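Local coordinates for TolA protein (Vibrio cholerae, PDB 4G7X), which probably links inner- and outer-membrane components of the Tol-Pal system across the periplasm, its C-terminal domain serving as the partner-binding end, at residues R40-Y51 with Q121-I131; L78-L89 with V109-L117. All blocks are in the same frame, centred on the assembly; numbering follows the deposited sequence. Where two conformers were deposited one is given.

Interaction 1 of 2, residues R40-Y51 with Q121-I131; sequences RQQFVTSEVGRY and QPDVVEKLKNI
Arg40 and Asp123 close one end of this helix pair with a bidentate salt bridge. The guanidinium meets the carboxylate side-on: NE of Arg40 gives a nearly straight bond to OD2 of Asp123 (2.7 Å), and NH2 of Arg40 reaches OD1 of Asp123 at 2.8 Å. Both oxygens use their syn lone pairs and the two planes lie only 10° apart, so the paired bonds fix the rotation of both groups. A bend at chi2 (62°) swings the arginine chain round toward the aspartate, while CD2 of Phe43 lies against one guanidinium face.

Next along the helix, the amide of Gln121, the N-cap residue, meets the ring edge of Phe43, with OE1 of Gln121 3.3 Å from CE2 of Phe43. CG of Glu47 lies over a face of that ring, and the Glu47 carboxylate is itself gripped side-on by Arg50.

Apolar packing fills the middle. CG2 of Val124 sits 4.0 Å from CG2 of Val44, and CG1 of Val124 rests on CB of Glu47. The aliphatic base of Lys127 lies against Val48, CB to CG2 3.6 Å, before its chain leads away. Farther on, Leu128 straddles the root of Tyr51, its CD2 3.6 Å from CB of Tyr51, and CD1 of Ile131 approaches Val48.

The axes of 40-51 and 122-128 approach to 9.6 Å at their closest and cross at -46°. Pro118 touches Tyr51, Val124 and Leu128, and beyond Leu128 the chain enters strand 130-135, the outermost strand of the sheet within this chain, beside strand 74-83.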
loop_
_atom_site.group_PDB
_atom_site.type_symbol
_atom_site.label_atom_id
_atom_site.label_comp_id
_atom_site.label_asym_id
_atom_site.label_seq_id
_atom_site.Cartn_x
_atom_site.Cartn_y
_atom_site.Cartn_z
ATOM N N ARG B 40 -25.245 15.633 4.354
ATOM C CA ARG B 40 -24.172 14.704 4.702
ATOM C C ARG B 40 -23.389 14.287 3.461
ATOM O O ARG B 40 -22.161 14.206 3.501
ATOM C CB ARG B 40 -24.707 13.479 5.449
ATOM C CG ARG B 40 -23.617 12.600 6.057
ATOM C CD ARG B 40 -22.806 13.348 7.103
ATOM N NE ARG B 40 -21.666 12.562 7.575
ATOM C CZ ARG B 40 -20.757 12.996 8.445
ATOM N NH1 ARG B 40 -20.839 14.218 8.954
ATOM N NH2 ARG B 40 -19.760 12.200 8.811
ATOM N N GLN B 41 -24.097 14.049 2.359
ATOM C CA GLN B 41 -23.442 13.736 1.086
ATOM C C GLN B 41 -22.483 14.842 0.651
ATOM O O GLN B 41 -21.389 14.558 0.163
ATOM C CB GLN B 41 -24.468 13.447 -0.010
ATOM C CG GLN B 41 -25.242 12.156 0.202
ATOM C CD GLN B 41 -26.057 11.743 -1.010
ATOM O OE1 GLN B 41 -26.059 12.420 -2.043
ATOM N NE2 GLN B 41 -26.762 10.625 -0.889
ATOM N N GLN B 42 -22.891 16.097 0.839
ATOM C CA GLN B 42 -22.037 17.247 0.533
ATOM C C GLN B 42 -20.777 17.253 1.391
ATOM O O GLN B 42 -19.679 17.498 0.890
ATOM C CB GLN B 42 -22.804 18.559 0.708
ATOM C CG GLN B 42 -23.897 18.743 -0.330
ATOM C CD GLN B 42 -24.577 20.095 -0.264
ATOM O OE1 GLN B 42 -24.397 20.862 0.684
ATOM N NE2 GLN B 42 -25.370 20.394 -1.289
ATOM N N PHE B 43 -20.942 16.973 2.680
ATOM C CA PHE B 43 -19.815 16.927 3.604
ATOM C C PHE B 43 -18.831 15.824 3.222
ATOM O O PHE B 43 -17.622 16.054 3.189
ATOM C CB PHE B 43 -20.294 16.759 5.046
ATOM C CG PHE B 43 -19.178 16.615 6.043
ATOM C CD1 PHE B 43 -18.442 17.723 6.452
ATOM C CD2 PHE B 43 -18.862 15.368 6.577
ATOM C CE1 PHE B 43 -17.410 17.592 7.374
ATOM C CE2 PHE B 43 -17.834 15.231 7.497
ATOM C CZ PHE B 43 -17.110 16.345 7.897
ATOM N N VAL B 44 -19.353 14.639 2.919
ATOM C CA VAL B 44 -18.509 13.506 2.527
ATOM C C VAL B 44 -17.737 13.820 1.244
ATOM O O VAL B 44 -16.533 13.598 1.175
ATOM C CB VAL B 44 -19.324 12.196 2.401
ATOM C CG1 VAL B 44 -18.464 11.066 1.852
ATOM C CG2 VAL B 44 -19.908 11.799 3.751
ATOM N N THR B 45 -18.423 14.366 0.245
ATOM C CA THR B 45 -17.780 14.728 -1.017
ATOM C C THR B 45 -16.655 15.747 -0.786
ATOM O O THR B 45 -15.556 15.605 -1.334
ATOM C CB THR B 45 -18.821 15.243 -2.034
ATOM O OG1 THR B 45 -19.780 14.207 -2.282
ATOM C CG2 THR B 45 -18.168 15.637 -3.358
ATOM N N SER B 46 -16.923 16.748 0.048
ATOM C CA SER B 46 -15.930 17.763 0.395
ATOM C C SER B 46 -14.711 17.151 1.089
ATOM O O SER B 46 -13.573 17.459 0.735
ATOM C CB SER B 46 -16.558 18.848 1.277
ATOM O OG SER B 46 -15.640 19.900 1.540
ATOM N N GLU B 47 -14.964 16.281 2.064
ATOM C CA GLU B 47 -13.899 15.641 2.836
ATOM C C GLU B 47 -13.034 14.696 2.006
ATOM O O GLU B 47 -11.819 14.632 2.209
ATOM C CB GLU B 47 -14.475 14.925 4.061
ATOM C CG GLU B 47 -14.906 15.877 5.165
ATOM C CD GLU B 47 -13.734 16.589 5.813
ATOM O OE1 GLU B 47 -13.389 17.698 5.361
ATOM O OE2 GLU B 47 -13.142 16.031 6.760
ATOM N N VAL B 48 -13.653 13.976 1.072
ATOM C CA VAL B 48 -12.915 13.116 0.141
ATOM C C VAL B 48 -11.956 13.938 -0.718
ATOM O O VAL B 48 -10.818 13.523 -0.963
ATOM C CB VAL B 48 -13.866 12.257 -0.726
ATOM C CG1 VAL B 48 -13.124 11.580 -1.874
ATOM C CG2 VAL B 48 -14.542 11.212 0.143
ATOM N N GLY B 49 -12.410 15.111 -1.155
ATOM C CA GLY B 49 -11.557 16.033 -1.897
ATOM C C GLY B 49 -10.396 16.533 -1.053
ATOM O O GLY B 49 -9.254 16.566 -1.519
ATOM N N ARG B 50 -10.689 16.898 0.194
ATOM C CA ARG B 50 -9.685 17.458 1.101
ATOM C C ARG B 50 -8.606 16.435 1.459
ATOM O O ARG B 50 -7.411 16.726 1.350
ATOM C CB ARG B 50 -10.343 18.026 2.366
ATOM C CG ARG B 50 -9.407 18.888 3.201
ATOM C CD ARG B 50 -10.121 19.604 4.337
ATOM N NE ARG B 50 -10.628 18.693 5.362
ATOM C CZ ARG B 50 -9.903 18.176 6.352
ATOM N NH1 ARG B 50 -8.607 18.454 6.467
ATOM N NH2 ARG B 50 -10.476 17.362 7.227
ATOM N N TYR B 51 -9.028 15.242 1.870
ATOM C CA TYR B 51 -8.075 14.180 2.196
ATOM C C TYR B 51 -7.358 13.643 0.965
ATOM O O TYR B 51 -6.170 13.332 1.032
ATOM C CB TYR B 51 -8.737 13.062 3.008
ATOM C CG TYR B 51 -8.878 13.415 4.470
ATOM C CD1 TYR B 51 -7.835 13.183 5.367
ATOM C CD2 TYR B 51 -10.047 14.000 4.956
ATOM C CE1 TYR B 51 -7.951 13.521 6.707
ATOM C CE2 TYR B 51 -10.177 14.333 6.294
ATOM C CZ TYR B 51 -9.128 14.092 7.164
ATOM O OH TYR B 51 -9.253 14.428 8.493
ATOM N N GLN B 121 -15.706 9.807 11.833
ATOM C CA GLN B 121 -16.449 10.052 10.597
ATOM C C GLN B 121 -16.405 8.795 9.724
ATOM O O GLN B 121 -15.753 8.792 8.676
ATOM C CB GLN B 121 -15.883 11.263 9.847
ATOM C CG GLN B 121 -16.145 12.601 10.525
ATOM C CD GLN B 121 -15.420 13.762 9.866
ATOM O OE1 GLN B 121 -15.102 13.727 8.675
ATOM N NE2 GLN B 121 -15.163 14.807 10.643
ATOM N N PRO B 122 -17.104 7.721 10.154
ATOM C CA PRO B 122 -16.972 6.416 9.494
ATOM C C PRO B 122 -17.388 6.398 8.022
ATOM O O PRO B 122 -16.794 5.661 7.233
ATOM C CB PRO B 122 -17.879 5.498 10.327
ATOM C CG PRO B 122 -18.841 6.414 11.001
ATOM C CD PRO B 122 -18.076 7.675 11.264
ATOM N N ASP B 123 -18.388 7.199 7.655
ATOM C CA ASP B 123 -18.837 7.262 6.261
ATOM C C ASP B 123 -17.767 7.855 5.339
ATOM O O ASP B 123 -17.613 7.415 4.198
ATOM C CB ASP B 123 -20.187 7.992 6.122
ATOM C CG ASP B 123 -20.194 9.384 6.752
ATOM O OD1 ASP B 123 -19.216 9.782 7.418
ATOM O OD2 ASP B 123 -21.209 10.089 6.575
ATOM N N VAL B 124 -17.025 8.836 5.851
ATOM C CA VAL B 124 -15.898 9.427 5.127
ATOM C C VAL B 124 -14.750 8.419 5.015
ATOM O O VAL B 124 -14.159 8.259 3.943
ATOM C CB VAL B 124 -15.412 10.735 5.798
ATOM C CG1 VAL B 124 -14.172 11.280 5.104
ATOM C CG2 VAL B 124 -16.520 11.782 5.800
ATOM N N VAL B 125 -14.456 7.729 6.117
ATOM C CA VAL B 125 -13.401 6.709 6.142
ATOM C C VAL B 125 -13.652 5.623 5.088
ATOM O O VAL B 125 -12.719 5.189 4.412
ATOM C CB VAL B 125 -13.210 6.112 7.558
ATOM C CG1 VAL B 125 -12.228 4.947 7.544
ATOM C CG2 VAL B 125 -12.725 7.186 8.518
ATOM N N GLU B 126 -14.906 5.202 4.934
ATOM C CA GLU B 126 -15.276 4.215 3.914
ATOM C C GLU B 126 -14.844 4.603 2.498
ATOM O O GLU B 126 -14.378 3.754 1.737
ATOM C CB GLU B 126 -16.781 3.919 3.957
ATOM C CG GLU B 126 -17.209 3.073 5.148
ATOM C CD GLU B 126 -16.537 1.711 5.172
ATOM O OE1 GLU B 126 -16.797 0.906 4.255
ATOM O OE2 GLU B 126 -15.751 1.448 6.108
ATOM N N LYS B 127 -14.995 5.879 2.152
ATOM C CA LYS B 127 -14.570 6.378 0.846
ATOM C C LYS B 127 -13.052 6.551 0.769
ATOM O O LYS B 127 -12.445 6.273 -0.268
ATOM C CB LYS B 127 -15.281 7.690 0.501
ATOM C CG LYS B 127 -16.783 7.560 0.293
ATOM C CD LYS B 127 -17.112 6.650 -0.881
ATOM C CE LYS B 127 -18.613 6.581 -1.127
ATOM N NZ LYS B 127 -18.943 5.723 -2.300
ATOM N N LEU B 128 -12.444 6.996 1.868
ATOM C CA LEU B 128 -10.988 7.203 1.922
ATOM C C LEU B 128 -10.177 5.908 1.852
ATOM O O LEU B 128 -9.019 5.924 1.412
ATOM C CB LEU B 128 -10.587 8.015 3.158
ATOM C CG LEU B 128 -11.088 9.463 3.201
ATOM C CD1 LEU B 128 -10.584 10.167 4.450
ATOM C CD2 LEU B 128 -10.692 10.227 1.945
ATOM N N LYS B 129 -10.786 4.799 2.269
ATOM C CA LYS B 129 -10.128 3.491 2.260
ATOM C C LYS B 129 -9.995 2.891 0.861
ATOM O O LYS B 129 -9.301 1.895 0.683
ATOM C CB LYS B 129 -10.878 2.512 3.164
ATOM C CG LYS B 129 -10.620 2.697 4.648
ATOM C CD LYS B 129 -11.600 1.870 5.462
ATOM C CE LYS B 129 -11.491 0.396 5.111
ATOM N NZ LYS B 129 -12.391 -0.438 5.953
ATOM N N ASN B 130 -10.672 3.491 -0.116
ATOM C CA ASN B 130 -10.642 3.016 -1.499
ATOM C C ASN B 130 -10.739 4.224 -2.420
ATOM O O ASN B 130 -11.830 4.609 -2.843
ATOM C CB ASN B 130 -11.793 2.026 -1.742
ATOM C CG ASN B 130 -11.768 1.404 -3.131
ATOM O OD1 ASN B 130 -10.820 1.572 -3.900
ATOM N ND2 ASN B 130 -12.824 0.666 -3.454
ATOM N N ILE B 131 -9.587 4.821 -2.718
ATOM C CA ILE B 131 -9.553 6.158 -3.314
ATOM C C ILE B 131 -8.669 6.245 -4.561
ATOM O O ILE B 131 -7.537 5.756 -4.573
ATOM C CB ILE B 131 -9.149 7.220 -2.253
ATOM C CG1 ILE B 131 -9.302 8.642 -2.801
ATOM C CG2 ILE B 131 -7.743 6.962 -1.710
ATOM C CD1 ILE B 131 -9.233 9.726 -1.745
#

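Interaction 2 of 2, residues L78-L89 with V109-L117; sequences LKLIPTGTGALL and VAQVNSFPL
Two backbone hydrogen bonds join Ala87 to Phe115 as an antiparallel hydrogen-bonded pair. N of Phe115 donates to O of Ala87 at 2.8 Å in a nearly straight bond (171°), whereas the return bond from N of Ala87 to O of Phe115, equally short, is bent to 130°. Each donor lies in the plane of the carbonyl it meets.

Two waters bridge the turn end of the hairpin to the second segment, on the turn side of this pair. One donates to O of Thr83, at the start of the type II' turn Thr83-Gly86, and in one of the two conformers of Ser114 also bonds to its OG. The other donates to O of Thr85 and accepts from N of Leu117, where the strands part.

The apolar contacts centre on Phe115. CD2 of Leu80 makes a CH-pi contact over one ring face, 4.0 Å from the centroid and close to the ring normal; CG1 of Val112 lies over the rim of the opposite face, and O of Ala87 lies at the ring edge. With CG beside the backbone N (chi1 -63°), the ring reaches over Leu80 toward Leu78, whose CD2, in one of its two conformers, comes within 3.8 Å of CE1 of Phe115. Leu117 packs on the hairpin near its turn, CD1 3.8 Å from CB of Ala87 and also close to Pro82. At the far end both methyls of Leu89 meet CG1 of Val109, CD2 at 3.8 Å.

After the chain leaves helix 99-110, the short, weakly bonded strand 115-116 flanks 86-95 on the outer side of the hairpin within this chain. Helix 38-62 covers the Phe115 side: Tyr55 meets that ring edge-to-face, touches Leu80 and Leu117, and bonds through its hydroxyl to O of Pro116.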
loop_
_atom_site.group_PDB
_atom_site.type_symbol
_atom_site.label_atom_id
_atom_site.label_comp_id
_atom_site.label_asym_id
_atom_site.label_seq_id
_atom_site.Cartn_x
_atom_site.Cartn_y
_atom_site.Cartn_z
ATOM N N LEU B 78 -5.660 3.691 -4.310
ATOM C CA LEU B 78 -5.159 3.321 -2.992
ATOM C C LEU B 78 -6.230 2.583 -2.216
ATOM O O LEU B 78 -7.371 3.041 -2.129
ATOM C CB LEU B 78 -4.780 4.561 -2.184
ATOM C CG LEU B 78 -3.439 5.254 -2.393
ATOM C CD1 LEU B 78 -3.357 5.823 -3.797
ATOM C CD2 LEU B 78 -3.272 6.345 -1.349
ATOM N N LYS B 79 -5.856 1.442 -1.651
ATOM C CA LYS B 79 -6.668 0.804 -0.629
ATOM C C LYS B 79 -5.906 0.948 0.680
ATOM O O LYS B 79 -4.744 0.546 0.780
ATOM C CB LYS B 79 -7.024 -0.637 -0.992
ATOM C CG LYS B 79 -8.018 -0.664 -2.148
ATOM C CD LYS B 79 -8.430 -2.051 -2.591
ATOM C CE LYS B 79 -9.613 -1.963 -3.545
ATOM N NZ LYS B 79 -9.296 -1.255 -4.818
ATOM N N LEU B 80 -6.554 1.579 1.653
ATOM C CA LEU B 80 -5.916 1.953 2.910
ATOM C C LEU B 80 -6.524 1.170 4.050
ATOM O O LEU B 80 -7.720 0.881 4.039
ATOM C CB LEU B 80 -6.077 3.455 3.168
ATOM C CG LEU B 80 -5.459 4.426 2.157
ATOM C CD1 LEU B 80 -5.773 5.853 2.569
ATOM C CD2 LEU B 80 -3.953 4.218 2.042
ATOM N N ILE B 81 -5.692 0.837 5.032
ATOM C CA ILE B 81 -6.120 0.061 6.193
ATOM C C ILE B 81 -6.040 0.938 7.439
ATOM O O ILE B 81 -4.957 1.393 7.799
ATOM C CB ILE B 81 -5.248 -1.202 6.388
ATOM C CG1 ILE B 81 -5.270 -2.095 5.135
ATOM C CG2 ILE B 81 -5.708 -1.976 7.621
ATOM C CD1 ILE B 81 -4.234 -3.209 5.125
ATOM N N PRO B 82 -7.188 1.198 8.096
ATOM C CA PRO B 82 -7.175 1.992 9.325
ATOM C C PRO B 82 -6.218 1.405 10.367
ATOM O O PRO B 82 -6.248 0.205 10.636
ATOM C CB PRO B 82 -8.632 1.916 9.797
ATOM C CG PRO B 82 -9.409 1.759 8.532
ATOM C CD PRO B 82 -8.562 0.863 7.674
ATOM N N THR B 83 -5.364 2.261 10.918
ATOM C CA THR B 83 -4.297 1.848 11.826
ATOM C C THR B 83 -4.197 2.914 12.903
ATOM O O THR B 83 -3.679 4.004 12.653
ATOM C CB THR B 83 -2.945 1.739 11.078
ATOM O OG1 THR B 83 -3.092 0.917 9.912
ATOM C CG2 THR B 83 -1.856 1.153 11.976
ATOM N N GLY B 84 -4.703 2.609 14.096
ATOM C CA GLY B 84 -4.773 3.606 15.167
ATOM C C GLY B 84 -5.632 4.789 14.751
ATOM O O GLY B 84 -6.806 4.616 14.423
ATOM N N THR B 85 -5.037 5.982 14.732
ATOM C CA THR B 85 -5.756 7.212 14.367
ATOM C C THR B 85 -5.658 7.564 12.879
ATOM O O THR B 85 -6.393 8.425 12.389
ATOM C CB THR B 85 -5.288 8.428 15.200
ATOM O OG1 THR B 85 -3.879 8.621 15.029
ATOM C CG2 THR B 85 -5.602 8.227 16.686
ATOM N N GLY B 86 -4.758 6.892 12.165
ATOM C CA GLY B 86 -4.570 7.123 10.734
ATOM C C GLY B 86 -4.773 5.848 9.943
ATOM O O GLY B 86 -5.542 4.976 10.337
ATOM N N ALA B 87 -4.079 5.744 8.815
ATOM C CA ALA B 87 -4.190 4.578 7.950
ATOM C C ALA B 87 -2.854 4.261 7.298
ATOM O O ALA B 87 -2.049 5.158 7.054
ATOM C CB ALA B 87 -5.255 4.802 6.888
ATOM N N LEU B 88 -2.622 2.979 7.036
ATOM C CA LEU B 88 -1.448 2.556 6.282
ATOM C C LEU B 88 -1.878 1.998 4.940
ATOM O O LEU B 88 -3.050 1.654 4.740
ATOM C CB LEU B 88 -0.646 1.508 7.053
ATOM C CG LEU B 88 -0.130 1.871 8.451
ATOM C CD1 LEU B 88 0.778 0.760 8.950
ATOM C CD2 LEU B 88 0.585 3.213 8.518
ATOM N N LEU B 89 -0.924 1.914 4.019
ATOM C CA LEU B 89 -1.162 1.328 2.708
ATOM C C LEU B 89 -1.537 -0.150 2.814
ATOM O O LEU B 89 -0.851 -0.928 3.487
ATOM C CB LEU B 89 0.080 1.491 1.825
ATOM C CG LEU B 89 -0.006 0.931 0.405
ATOM C CD1 LEU B 89 -0.982 1.736 -0.444
ATOM C CD2 LEU B 89 1.381 0.910 -0.219
ATOM N N VAL B 109 4.695 6.007 -2.786
ATOM C CA VAL B 109 3.570 5.557 -1.964
ATOM C C VAL B 109 4.074 4.627 -0.855
ATOM O O VAL B 109 3.652 4.749 0.294
ATOM C CB VAL B 109 2.462 4.883 -2.813
ATOM C CG1 VAL B 109 1.384 4.258 -1.940
ATOM C CG2 VAL B 109 1.825 5.883 -3.768
ATOM N N ALA B 110 5.002 3.731 -1.199
ATOM C CA ALA B 110 5.578 2.806 -0.219
ATOM C C ALA B 110 6.381 3.520 0.869
ATOM O O ALA B 110 6.660 2.940 1.921
ATOM C CB ALA B 110 6.444 1.769 -0.920
ATOM N N GLN B 111 6.742 4.776 0.619
ATOM C CA GLN B 111 7.564 5.549 1.549
ATOM C C GLN B 111 6.769 6.510 2.439
ATOM O O GLN B 111 7.339 7.151 3.320
ATOM C CB GLN B 111 8.658 6.306 0.795
ATOM C CG GLN B 111 9.847 5.443 0.398
ATOM C CD GLN B 111 10.826 6.179 -0.500
ATOM O OE1 GLN B 111 10.433 7.037 -1.291
ATOM N NE2 GLN B 111 12.104 5.852 -0.379
ATOM N N VAL B 112 5.463 6.605 2.213
ATOM C CA VAL B 112 4.598 7.419 3.067
ATOM C C VAL B 112 4.487 6.734 4.430
ATOM O O VAL B 112 4.175 5.540 4.511
ATOM C CB VAL B 112 3.205 7.627 2.432
ATOM C CG1 VAL B 112 2.262 8.326 3.405
ATOM C CG2 VAL B 112 3.325 8.435 1.148
ATOM N N ASN B 113 4.766 7.481 5.498
ATOM C CA ASN B 113 4.709 6.932 6.854
ATOM C C ASN B 113 3.303 6.522 7.277
ATOM O O ASN B 113 3.104 5.432 7.807
ATOM C CB ASN B 113 5.306 7.911 7.867
ATOM C CG ASN B 113 6.822 7.973 7.808
ATOM O OD1 ASN B 113 7.489 7.039 7.346
ATOM N ND2 ASN B 113 7.380 9.081 8.282
ATOM N N SER B 114 2.339 7.410 7.033
ATOM C CA SER B 114 0.944 7.215 7.414
ATOM C C SER B 114 0.050 8.150 6.604
ATOM O O SER B 114 0.494 9.211 6.167
ATOM C CB SER B 114 0.759 7.488 8.910
ATOM O OG SER B 114 -0.596 7.354 9.293
ATOM N N PHE B 115 -1.202 7.744 6.397
ATOM C CA PHE B 115 -2.188 8.575 5.717
ATOM C C PHE B 115 -3.220 8.972 6.765
ATOM O O PHE B 115 -3.790 8.100 7.414
ATOM C CB PHE B 115 -2.871 7.779 4.602
ATOM C CG PHE B 115 -1.939 7.331 3.506
ATOM C CD1 PHE B 115 -1.822 8.076 2.338
ATOM C CD2 PHE B 115 -1.194 6.157 3.628
ATOM C CE1 PHE B 115 -0.972 7.671 1.317
ATOM C CE2 PHE B 115 -0.343 5.749 2.612
ATOM C CZ PHE B 115 -0.237 6.503 1.455
ATOM N N PRO B 116 -3.465 10.285 6.938
ATOM C CA PRO B 116 -4.408 10.713 7.976
ATOM C C PRO B 116 -5.859 10.331 7.681
ATOM O O PRO B 116 -6.251 10.223 6.515
ATOM C CB PRO B 116 -4.258 12.240 7.987
ATOM C CG PRO B 116 -2.952 12.522 7.313
ATOM C CD PRO B 116 -2.801 11.432 6.294
ATOM N N LEU B 117 -6.630 10.117 8.745
ATOM C CA LEU B 117 -8.073 9.891 8.659
ATOM C C LEU B 117 -8.803 10.820 9.625
ATOM O O LEU B 117 -8.247 11.191 10.661
ATOM C CB LEU B 117 -8.423 8.443 9.004
ATOM C CG LEU B 117 -8.062 7.320 8.032
ATOM C CD1 LEU B 117 -8.373 5.984 8.690
ATOM C CD2 LEU B 117 -8.805 7.443 6.711
HETATM O O HOH W 1 -1.457 5.430 11.375
HETATM O O HOH W 2 -5.059 10.757 11.277
#

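How the interactions relate
The two contacts adjoin through the sheet, their centres about 15 Å apart. Strand 130-135, which follows the helix of interaction 1, pairs with strand 74-83 of interaction 2: N of Leu78 lies 2.8 Å from O of Ile131, and N of Leu80 lies 2.9 Å from O of Lys129, both probable hydrogen bonds. Side chains join there too, with Leu78 packing on Ile131. Along the chain, interaction 2 is nested within the loop that interaction 1 closes. Helix 38-62 spans both, its earlier turns pairing with 122-128 and Tyr55 farther along meeting Phe115, while Leu117 touches Leu128. Both lie within the TolA C-terminal domain, where they join helices 38-62 and 122-128 and the sheet.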